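Local coordinates for protein cytochrome C (Marichromatium purpuratum 984, PDB 5LO9) that acts as a tetraheme thiosulfate dehydrogenase (TsdBA), probably oxidising thiosulfate to tetrathionate and passing the electrons along its c-type hemes, at residues F268-T273 and D416-F421; G258-L263 and L353-S358; Q383-G388 and E462-A467. All blocks are in the same frame, centred on the assembly; numbering follows the deposited sequence.

Contact 1 (F268-T273 and D416-F421); sequences FRHTNT and DGEVVF. With HEC (heme c), chain F.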
loop_
_atom_site.group_PDB
_atom_site.type_symbol
_atom_site.label_atom_id
_atom_site.label_comp_id
_atom_site.label_asym_id
_atom_site.label_seq_id
_atom_site.Cartn_x
_atom_site.Cartn_y
_atom_site.Cartn_z
ATOM N N PHE A 268 -16.381 3.051 -4.790
ATOM C CA PHE A 268 -16.293 1.807 -5.541
ATOM C C PHE A 268 -17.632 1.454 -6.186
ATOM O O PHE A 268 -17.686 0.994 -7.337
ATOM C CB PHE A 268 -15.842 0.694 -4.594
ATOM C CG PHE A 268 -15.198 -0.479 -5.273
ATOM C CD1 PHE A 268 -13.834 -0.498 -5.487
ATOM C CD2 PHE A 268 -15.956 -1.569 -5.667
ATOM C CE1 PHE A 268 -13.212 -1.588 -6.091
ATOM C CE2 PHE A 268 -15.351 -2.660 -6.263
ATOM C CZ PHE A 268 -13.960 -2.665 -6.482
ATOM N N ARG A 269 -18.720 1.650 -5.440
ATOM C CA ARG A 269 -20.067 1.282 -5.843
ATOM C C ARG A 269 -20.763 2.373 -6.666
ATOM O O ARG A 269 -21.616 2.071 -7.516
ATOM C CB ARG A 269 -20.873 0.965 -4.572
ATOM C CG ARG A 269 -22.321 0.575 -4.756
ATOM C CD ARG A 269 -22.470 -0.775 -5.413
ATOM N NE ARG A 269 -22.543 -0.687 -6.868
ATOM C CZ ARG A 269 -22.815 -1.699 -7.685
ATOM N NH1 ARG A 269 -23.054 -2.923 -7.219
ATOM N NH2 ARG A 269 -22.833 -1.475 -8.986
ATOM N N HIS A 270 -20.442 3.639 -6.436
ATOM C CA HIS A 270 -21.140 4.732 -7.100
ATOM C C HIS A 270 -20.153 5.626 -7.825
ATOM O O HIS A 270 -20.285 6.842 -7.825
ATOM C CB HIS A 270 -21.975 5.522 -6.103
ATOM C CG HIS A 270 -22.971 4.676 -5.355
ATOM N ND1 HIS A 270 -24.218 4.368 -5.859
ATOM C CD2 HIS A 270 -22.890 4.054 -4.155
ATOM C CE1 HIS A 270 -24.871 3.620 -4.990
ATOM N NE2 HIS A 270 -24.087 3.406 -3.950
ATOM N N THR A 271 -19.177 5.000 -8.495
ATOM C CA THR A 271 -18.040 5.724 -9.041
ATOM C C THR A 271 -18.485 6.851 -9.959
ATOM O O THR A 271 -17.879 7.937 -9.978
ATOM C CB THR A 271 -17.134 4.771 -9.813
ATOM O OG1 THR A 271 -17.105 3.477 -9.186
ATOM C CG2 THR A 271 -15.730 5.333 -9.827
ATOM N N ASN A 272 -19.562 6.627 -10.703
ATOM C CA ASN A 272 -19.935 7.533 -11.777
ATOM C C ASN A 272 -20.823 8.679 -11.309
ATOM O O ASN A 272 -20.993 9.648 -12.055
ATOM C CB ASN A 272 -20.663 6.757 -12.869
ATOM C CG ASN A 272 -21.992 6.258 -12.405
ATOM O OD1 ASN A 272 -22.090 5.526 -11.431
ATOM N ND2 ASN A 272 -23.039 6.740 -13.035
ATOM N N THR A 273 -21.375 8.592 -10.103
ATOM C CA THR A 273 -22.316 9.579 -9.601
ATOM C C THR A 273 -21.837 10.360 -8.387
ATOM O O THR A 273 -22.384 11.438 -8.115
ATOM C CB THR A 273 -23.635 8.910 -9.222
ATOM O OG1 THR A 273 -23.408 8.057 -8.095
ATOM C CG2 THR A 273 -24.123 8.106 -10.363
ATOM N N ASP A 416 -32.170 6.911 -12.325
ATOM C CA ASP A 416 -31.825 8.105 -11.533
ATOM C C ASP A 416 -30.312 8.337 -11.540
ATOM O O ASP A 416 -29.718 8.704 -10.532
ATOM C CB ASP A 416 -32.349 8.011 -10.095
ATOM C CG ASP A 416 -33.904 7.946 -10.015
ATOM O OD1 ASP A 416 -34.462 7.470 -8.979
ATOM O OD2 ASP A 416 -34.571 8.372 -10.997
ATOM N N GLY A 417 -29.679 8.117 -12.699
ATOM C CA GLY A 417 -28.247 8.282 -12.843
ATOM C C GLY A 417 -27.383 7.126 -12.379
ATOM O O GLY A 417 -26.204 7.079 -12.749
ATOM N N GLU A 418 -27.913 6.208 -11.564
ATOM C CA GLU A 418 -27.173 5.036 -11.104
ATOM C C GLU A 418 -27.121 3.950 -12.167
ATOM O O GLU A 418 -28.085 3.738 -12.909
ATOM C CB GLU A 418 -27.819 4.447 -9.853
ATOM C CG GLU A 418 -27.877 5.396 -8.642
ATOM C CD GLU A 418 -26.520 5.980 -8.200
ATOM O OE1 GLU A 418 -25.471 5.264 -8.172
ATOM O OE2 GLU A 418 -26.529 7.204 -7.913
ATOM N N VAL A 419 -25.994 3.247 -12.225
ATOM C CA VAL A 419 -25.832 2.149 -13.171
ATOM C C VAL A 419 -26.494 0.919 -12.579
ATOM O O VAL A 419 -25.989 0.344 -11.617
ATOM C CB VAL A 419 -24.359 1.845 -13.477
ATOM C CG1 VAL A 419 -24.294 0.821 -14.596
ATOM C CG2 VAL A 419 -23.583 3.083 -13.881
ATOM N N VAL A 420 -27.561 0.454 -13.208
ATOM C CA VAL A 420 -28.127 -0.823 -12.807
ATOM C C VAL A 420 -27.506 -1.946 -13.615
ATOM O O VAL A 420 -26.956 -2.880 -13.040
ATOM C CB VAL A 420 -29.646 -0.826 -12.975
ATOM C CG1 VAL A 420 -30.182 -2.161 -12.621
ATOM C CG2 VAL A 420 -30.269 0.215 -12.113
ATOM N N PHE A 421 -27.575 -1.853 -14.937
ATOM C CA PHE A 421 -26.998 -2.857 -15.829
ATOM C C PHE A 421 -25.990 -2.156 -16.717
ATOM O O PHE A 421 -26.371 -1.270 -17.504
ATOM C CB PHE A 421 -28.071 -3.543 -16.672
ATOM C CG PHE A 421 -29.168 -4.106 -15.854
ATOM C CD1 PHE A 421 -28.874 -5.002 -14.837
ATOM C CD2 PHE A 421 -30.488 -3.728 -16.067
ATOM C CE1 PHE A 421 -29.868 -5.524 -14.051
ATOM C CE2 PHE A 421 -31.518 -4.228 -15.257
ATOM C CZ PHE A 421 -31.204 -5.136 -14.253
HETATM FE FE HEC F . -24.171 -9.038 -16.839
HETATM C CHA HEC F . -21.992 -6.880 -15.172
HETATM C CHB HEC F . -21.784 -9.631 -19.322
HETATM C CHC HEC F . -26.227 -11.471 -18.197
HETATM C CHD HEC F . -26.813 -8.001 -14.738
HETATM N NA HEC F . -22.231 -8.364 -17.196
HETATM C C1A HEC F . -21.543 -7.499 -16.435
HETATM C C2A HEC F . -20.196 -7.213 -17.001
HETATM C C3A HEC F . -20.132 -8.028 -18.200
HETATM C C4A HEC F . -21.459 -8.697 -18.232
HETATM C CMA HEC F . -18.970 -8.128 -19.140
HETATM C CAA HEC F . -19.095 -6.339 -16.497
HETATM C CBA HEC F . -18.755 -5.330 -17.599
HETATM C CGA HEC F . -19.074 -3.903 -17.244
HETATM O O1A HEC F . -19.541 -3.661 -16.121
HETATM O O2A HEC F . -18.856 -3.039 -18.120
HETATM N NB HEC F . -24.019 -10.319 -18.462
HETATM C C1B HEC F . -23.018 -10.412 -19.328
HETATM C C2B HEC F . -23.245 -11.443 -20.364
HETATM C C3B HEC F . -24.553 -11.994 -20.026
HETATM C C4B HEC F . -24.926 -11.230 -18.813
HETATM C CMB HEC F . -22.352 -11.806 -21.494
HETATM C CAB HEC F . -25.323 -13.095 -20.707
HETATM C CBB HEC F . -24.463 -14.335 -20.647
HETATM N NC HEC F . -26.157 -9.624 -16.537
HETATM C C1C HEC F . -26.788 -10.603 -17.169
HETATM C C2C HEC F . -28.200 -10.748 -16.779
HETATM C C3C HEC F . -28.388 -9.730 -15.764
HETATM C C4C HEC F . -27.052 -9.079 -15.710
HETATM C CMC HEC F . -29.188 -11.719 -17.337
HETATM C CAC HEC F . -29.611 -9.322 -14.983
HETATM C CBC HEC F . -30.345 -10.391 -14.245
HETATM N ND HEC F . -24.353 -7.709 -15.241
HETATM C C1D HEC F . -25.461 -7.445 -14.533
HETATM C C2D HEC F . -25.193 -6.468 -13.444
HETATM C C3D HEC F . -23.779 -6.159 -13.568
HETATM C C4D HEC F . -23.356 -6.983 -14.708
HETATM C CMD HEC F . -26.123 -5.913 -12.428
HETATM C CAD HEC F . -23.004 -5.211 -12.721
HETATM C CBD HEC F . -22.744 -5.930 -11.400
HETATM C CGD HEC F . -22.879 -5.003 -10.199
HETATM O O1D HEC F . -23.220 -3.812 -10.313
HETATM O O2D HEC F . -22.664 -5.474 -9.078
HETATM O O HOH W 1 -24.174 1.020 -9.535
HETATM O O HOH W 2 -24.049 3.866 -10.106
#
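E418 OE1 is met by H270 from above the plane of its carboxylate. H270 ND1 donates to E418 OE1 at 2.8 Å in a nearly straight bond (170°). The acceptor lies in the ring plane of H270 but the donor sits 52° out of the carboxylate plane, and the two flat groups are turned 73° apart. The bend at E418 chi2 brings the carboxylate to the ring edge, while R269 CG lies over one face of the imidazole, toward its rim. T273 OG1 lies 3.2 Å from E418 OE2, at best a weak bond. Alongside, N272 ND2 donates to G417 O at 3.2 Å, nearly along the carbonyl axis, and its amide leans on V419 CG2. A water joins N272 OD1, E418 OE1 and V419 N; a second lies between R269 NH2, where the bond is weak, and V419 O. R269 also turns to heme chemistry: R269 NH2 donates to propionate O1D of the heme at 2.7 Å and R269 NH1 to O2D at 3.2 Å, a forked grip that would be expected to offset the propionate charge. H270 is the first residue past helix 256-269, whose end also meets N294 of helix 292-295. Strand 418-421 pairs antiparallel with strand 413-415, where V420 and F421 both face L413 in a classic beta bulge that carries F421 to the heme.

Contact 2 (G258-L263 and L353-S358); sequences GEMVRL and LDALQS. With EDO (1,2-ethanediol), chain S.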
loop_
_atom_site.group_PDB
_atom_site.type_symbol
_atom_site.label_atom_id
_atom_site.label_comp_id
_atom_site.label_asym_id
_atom_site.label_seq_id
_atom_site.Cartn_x
_atom_site.Cartn_y
_atom_site.Cartn_z
ATOM N N GLY A 258 -12.275 4.578 9.553
ATOM C CA GLY A 258 -13.553 3.975 9.199
ATOM C C GLY A 258 -14.422 4.830 8.292
ATOM O O GLY A 258 -15.109 4.308 7.409
ATOM N N GLU A 259 -14.440 6.145 8.521
ATOM C CA GLU A 259 -15.163 7.036 7.627
ATOM C C GLU A 259 -14.583 7.010 6.222
ATOM O O GLU A 259 -15.331 7.140 5.252
ATOM C CB GLU A 259 -15.148 8.469 8.163
ATOM C CG GLU A 259 -16.162 8.810 9.262
ATOM C CD GLU A 259 -17.556 8.170 9.072
ATOM O OE1 GLU A 259 -18.003 7.959 7.906
ATOM O OE2 GLU A 259 -18.201 7.876 10.116
ATOM N N MET A 260 -13.266 6.859 6.089
ATOM C CA MET A 260 -12.639 6.783 4.770
ATOM C C MET A 260 -12.877 5.431 4.128
ATOM O O MET A 260 -12.939 5.322 2.893
ATOM C CB MET A 260 -11.134 7.020 4.837
ATOM C CG MET A 260 -10.691 8.454 5.011
ATOM S SD MET A 260 -10.976 9.613 3.649
ATOM C CE MET A 260 -9.825 8.922 2.439
ATOM N N VAL A 261 -12.898 4.374 4.935
ATOM C CA VAL A 261 -13.241 3.072 4.386
ATOM C C VAL A 261 -14.658 3.106 3.818
ATOM O O VAL A 261 -14.922 2.601 2.724
ATOM C CB VAL A 261 -13.069 1.973 5.447
ATOM C CG1 VAL A 261 -13.703 0.677 4.949
ATOM C CG2 VAL A 261 -11.588 1.748 5.763
ATOM N N ARG A 262 -15.578 3.729 4.536
ATOM C CA ARG A 262 -16.944 3.842 4.047
ATOM C C ARG A 262 -16.992 4.637 2.747
ATOM O O ARG A 262 -17.676 4.254 1.782
ATOM C CB ARG A 262 -17.790 4.463 5.145
ATOM C CG ARG A 262 -19.157 4.953 4.736
ATOM C CD ARG A 262 -19.907 5.490 5.969
ATOM N NE ARG A 262 -19.887 4.465 7.001
ATOM C CZ ARG A 262 -19.967 4.689 8.295
ATOM N NH1 ARG A 262 -20.077 5.933 8.746
ATOM N NH2 ARG A 262 -19.929 3.651 9.121
ATOM N N LEU A 263 -16.242 5.733 2.681
ATOM C CA LEU A 263 -16.218 6.515 1.449
ATOM C C LEU A 263 -15.659 5.687 0.306
ATOM O O LEU A 263 -16.223 5.663 -0.784
ATOM C CB LEU A 263 -15.381 7.774 1.633
ATOM C CG LEU A 263 -15.244 8.624 0.369
ATOM C CD1 LEU A 263 -16.560 9.088 -0.053
ATOM C CD2 LEU A 263 -14.351 9.810 0.622
ATOM N N LEU A 353 -8.336 8.391 -4.354
ATOM C CA LEU A 353 -7.372 7.303 -4.262
ATOM C C LEU A 353 -7.141 6.917 -2.800
ATOM O O LEU A 353 -6.879 5.744 -2.486
ATOM C CB LEU A 353 -6.045 7.712 -4.917
ATOM C CG LEU A 353 -5.637 7.222 -6.311
ATOM C CD1 LEU A 353 -5.428 5.746 -6.293
ATOM C CD2 LEU A 353 -6.681 7.584 -7.321
ATOM N N ASP A 354 -7.170 7.903 -1.893
ATOM C CA ASP A 354 -6.958 7.568 -0.495
ATOM C C ASP A 354 -8.111 6.735 0.044
ATOM O O ASP A 354 -7.900 5.753 0.760
ATOM C CB ASP A 354 -6.738 8.837 0.325
ATOM C CG ASP A 354 -5.343 9.517 0.034
ATOM O OD1 ASP A 354 -4.500 8.972 -0.793
ATOM O OD2 ASP A 354 -5.135 10.625 0.618
ATOM N N ALA A 355 -9.338 7.096 -0.295
ATOM C CA ALA A 355 -10.464 6.291 0.158
ATOM C C ALA A 355 -10.447 4.919 -0.519
ATOM O O ALA A 355 -10.580 3.887 0.146
ATOM C CB ALA A 355 -11.779 7.034 -0.096
ATOM N N LEU A 356 -10.258 4.878 -1.840
ATOM C CA LEU A 356 -10.284 3.588 -2.498
ATOM C C LEU A 356 -9.204 2.692 -1.932
ATOM O O LEU A 356 -9.446 1.507 -1.665
ATOM C CB LEU A 356 -10.128 3.741 -4.006
ATOM C CG LEU A 356 -11.351 4.291 -4.764
ATOM C CD1 LEU A 356 -10.950 4.747 -6.185
ATOM C CD2 LEU A 356 -12.435 3.235 -4.814
ATOM N N GLN A 357 -8.017 3.239 -1.703
ATOM C CA GLN A 357 -6.976 2.418 -1.109
ATOM C C GLN A 357 -7.309 2.036 0.327
ATOM O O GLN A 357 -6.954 0.948 0.769
ATOM C CB GLN A 357 -5.642 3.124 -1.158
ATOM C CG GLN A 357 -5.090 3.204 -2.549
ATOM C CD GLN A 357 -3.681 3.707 -2.594
ATOM O OE1 GLN A 357 -2.730 2.920 -2.594
ATOM N NE2 GLN A 357 -3.527 5.020 -2.621
ATOM N N SER A 358 -7.997 2.885 1.069
ATOM C CA SER A 358 -8.368 2.490 2.427
ATOM C C SER A 358 -9.402 1.372 2.413
ATOM O O SER A 358 -9.319 0.413 3.198
ATOM C CB SER A 358 -8.915 3.688 3.194
ATOM O OG SER A 358 -7.888 4.632 3.446
HETATM C C1 EDO S . 1.037 1.580 -2.717
HETATM O O1 EDO S . -0.041 2.150 -3.518
HETATM C C2 EDO S . 0.773 0.112 -2.321
HETATM O O2 EDO S . 1.120 -0.851 -3.400
#
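Helices 256-269 and 351-363 cross nearly at right angles, an arrangement consistent with the N- and C-terminal helix pair of a class I cytochrome c domain, here the one that carries the heme bound through C287 and C290. The axes of the two short segments pass within 7.3 Å at a signed crossing angle of -95°. So close an approach relies on the small side chains of A355 and S358, which point at the partner helix. M260 does most of the reaching from the other side. Its chain is bent at both chi2 and chi3, curling the terminal methyl back onto the backbone of helix 351-363, where M260 CE lies 3.3 Å from A355 N and also rests against D354 CB. The methyl of A355 meets M260 CE, 3.7 Å from A355 CB, on one hand and L263 on the other, where L263 CG, set anti to its own backbone N (chi1 177°), comes to 3.8 Å from A355 CB. The carbonyl oxygen M260 O is a further neighbour of that methyl. The crossing also abuts the dimer interface. M260 packs on V320 of the second subunit, another copy of this protein, and the carboxylate of D354 forms a salt bridge with R319 of that subunit. V261, which also packs on Y359 and W362, closes the other end of the crossing with V261 CG2 at 3.7 Å from S358 O. The hydroxyl of S358 is kept inside its own helix, S358 OG donating at 2.9 Å to D354 O from above the carbonyl plane, so that this oxygen accepts both S358 OG and S358 N.

Contact 3 (Q383-G388 and E462-A467); sequences QPPAEG and EAWDVA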
loop_
_atom_site.group_PDB
_atom_site.type_symbol
_atom_site.label_atom_id
_atom_site.label_comp_id
_atom_site.label_asym_id
_atom_site.label_seq_id
_atom_site.Cartn_x
_atom_site.Cartn_y
_atom_site.Cartn_z
ATOM N N GLN A 383 -9.408 -22.614 -21.006
ATOM C CA GLN A 383 -8.594 -23.147 -22.090
ATOM C C GLN A 383 -9.030 -22.527 -23.410
ATOM O O GLN A 383 -10.239 -22.414 -23.674
ATOM C CB GLN A 383 -8.664 -24.673 -22.125
ATOM C CG GLN A 383 -7.872 -25.302 -23.306
ATOM C CD GLN A 383 -6.321 -25.323 -23.156
ATOM O OE1 GLN A 383 -5.598 -25.130 -24.151
ATOM N NE2 GLN A 383 -5.809 -25.577 -21.932
ATOM N N PRO A 384 -8.108 -22.043 -24.235
ATOM C CA PRO A 384 -8.513 -21.400 -25.465
ATOM C C PRO A 384 -9.112 -22.427 -26.403
ATOM O O PRO A 384 -8.704 -23.599 -26.403
ATOM C CB PRO A 384 -7.209 -20.816 -26.023
ATOM C CG PRO A 384 -6.147 -21.620 -25.415
ATOM C CD PRO A 384 -6.644 -21.986 -24.069
ATOM N N PRO A 385 -10.098 -22.043 -27.201
ATOM C CA PRO A 385 -10.790 -23.012 -28.053
ATOM C C PRO A 385 -9.954 -23.407 -29.262
ATOM O O PRO A 385 -9.425 -22.550 -29.977
ATOM C CB PRO A 385 -12.065 -22.271 -28.474
ATOM C CG PRO A 385 -11.734 -20.813 -28.339
ATOM C CD PRO A 385 -10.482 -20.658 -27.504
ATOM N N ALA A 386 -9.875 -24.721 -29.502
ATOM C CA ALA A 386 -9.197 -25.212 -30.695
ATOM C C ALA A 386 -9.850 -24.655 -31.948
ATOM O O ALA A 386 -9.148 -24.194 -32.857
ATOM C CB ALA A 386 -9.216 -26.741 -30.716
ATOM N N GLU A 387 -11.188 -24.625 -31.988
ATOM C CA GLU A 387 -11.940 -24.260 -33.187
ATOM C C GLU A 387 -12.400 -22.794 -33.199
ATOM O O GLU A 387 -13.397 -22.458 -33.857
ATOM C CB GLU A 387 -13.127 -25.211 -33.341
ATOM C CG GLU A 387 -12.758 -26.701 -33.029
ATOM C CD GLU A 387 -13.809 -27.735 -33.499
ATOM O OE1 GLU A 387 -14.147 -27.770 -34.714
ATOM O OE2 GLU A 387 -14.284 -28.518 -32.639
ATOM N N GLY A 388 -11.681 -21.912 -32.498
ATOM C CA GLY A 388 -11.916 -20.485 -32.584
ATOM C C GLY A 388 -13.123 -19.996 -31.802
ATOM O O GLY A 388 -13.656 -20.681 -30.933
ATOM N N GLU A 462 -19.337 -21.364 -24.885
ATOM C CA GLU A 462 -20.372 -20.347 -24.978
ATOM C C GLU A 462 -19.815 -19.016 -24.472
ATOM O O GLU A 462 -20.012 -17.965 -25.093
ATOM C CB GLU A 462 -21.625 -20.771 -24.189
ATOM C CG GLU A 462 -22.438 -21.922 -24.812
ATOM C CD GLU A 462 -23.444 -22.612 -23.868
ATOM O OE1 GLU A 462 -23.551 -22.283 -22.683
ATOM O OE2 GLU A 462 -24.081 -23.580 -24.295
ATOM N N ALA A 463 -19.073 -19.048 -23.365
ATOM C CA ALA A 463 -18.488 -17.818 -22.852
ATOM C C ALA A 463 -17.558 -17.190 -23.867
ATOM O O ALA A 463 -17.607 -15.975 -24.087
ATOM C CB ALA A 463 -17.725 -18.094 -21.559
ATOM N N TRP A 464 -16.710 -18.001 -24.505
ATOM C CA TRP A 464 -15.845 -17.483 -25.561
ATOM C C TRP A 464 -16.639 -16.848 -26.701
ATOM O O TRP A 464 -16.273 -15.785 -27.208
ATOM C CB TRP A 464 -14.988 -18.590 -26.146
ATOM C CG TRP A 464 -13.822 -19.034 -25.347
ATOM C CD1 TRP A 464 -13.704 -20.183 -24.644
ATOM C CD2 TRP A 464 -12.589 -18.336 -25.199
ATOM N NE1 TRP A 464 -12.468 -20.257 -24.064
ATOM C CE2 TRP A 464 -11.765 -19.126 -24.390
ATOM C CE3 TRP A 464 -12.100 -17.104 -25.672
ATOM C CZ2 TRP A 464 -10.484 -18.727 -24.029
ATOM C CZ3 TRP A 464 -10.845 -16.721 -25.320
ATOM C CH2 TRP A 464 -10.041 -17.529 -24.507
ATOM N N ASP A 465 -17.707 -17.500 -27.155
ATOM C CA ASP A 465 -18.455 -16.933 -28.272
ATOM C C ASP A 465 -19.144 -15.626 -27.865
ATOM O O ASP A 465 -19.122 -14.651 -28.626
ATOM C CB ASP A 465 -19.443 -17.966 -28.827
ATOM C CG ASP A 465 -18.724 -19.210 -29.419
ATOM O OD1 ASP A 465 -17.527 -19.114 -29.786
ATOM O OD2 ASP A 465 -19.343 -20.302 -29.517
ATOM N N VAL A 466 -19.756 -15.565 -26.670
ATOM C CA VAL A 466 -20.437 -14.322 -26.289
ATOM C C VAL A 466 -19.426 -13.211 -26.083
ATOM O O VAL A 466 -19.717 -12.032 -26.338
ATOM C CB VAL A 466 -21.301 -14.453 -25.031
ATOM C CG1 VAL A 466 -22.305 -13.302 -25.035
ATOM C CG2 VAL A 466 -22.045 -15.693 -25.021
ATOM N N ALA A 467 -18.258 -13.554 -25.538
ATOM C CA ALA A 467 -17.231 -12.551 -25.301
ATOM C C ALA A 467 -16.754 -11.949 -26.610
ATOM O O ALA A 467 -16.600 -10.723 -26.724
ATOM C CB ALA A 467 -16.070 -13.169 -24.534
#
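The indole of W464 has P385 over one face, P385 CD lying 3.9 Å from the centroid of the five-membered ring and only 18° off the ring normal, a CH-pi contact between proline and tryptophan. P384 CA approaches the benzo part obliquely, 3.6 Å from W464 CZ2, and the ring of F497 also meets the indole. Helices 391-401 and 460-470 are consistent with the first and last helices of a class I cytochrome c domain; the contact ties the loop before the first to the last. W464 lies with CG anti to its carbonyl carbon (chi1 -77°), which swings the indole out to the loop. There W464 NE1 donates to Q383 O at 3.1 Å, a weak bond bent to 132°, while P385 packs over the ring face. A type I beta turn runs from P385 to G388, whose carbonyl is taken by Q461 NE2. D465 serves the same junction from the next position of the helix: its OD2 forms a salt bridge with R393, and its OD1 accepts from D390 N and Q461 NE2.

The contacts differ in burial and chemistry. Contact 1 is a surface junction built of charged and hydrogen-bonding groups with water between them, beside a heme propionate, although it lies nearest the centre of the chain. Contact 2 is buried, covered in part by the second subunit, and its two helices meet through methyls, a thioether and small side chains. Contact 3, partly buried, mixes the two styles, an aromatic face with one weak bond. Contacts 1 and 2 share helix 256-269 and touch where F268 N lies 4.0 Å from L356 CD2, whereas contact 3 stands apart, its centre about 31 Å from that of contact 1 and about 38 Å from that of contact 2.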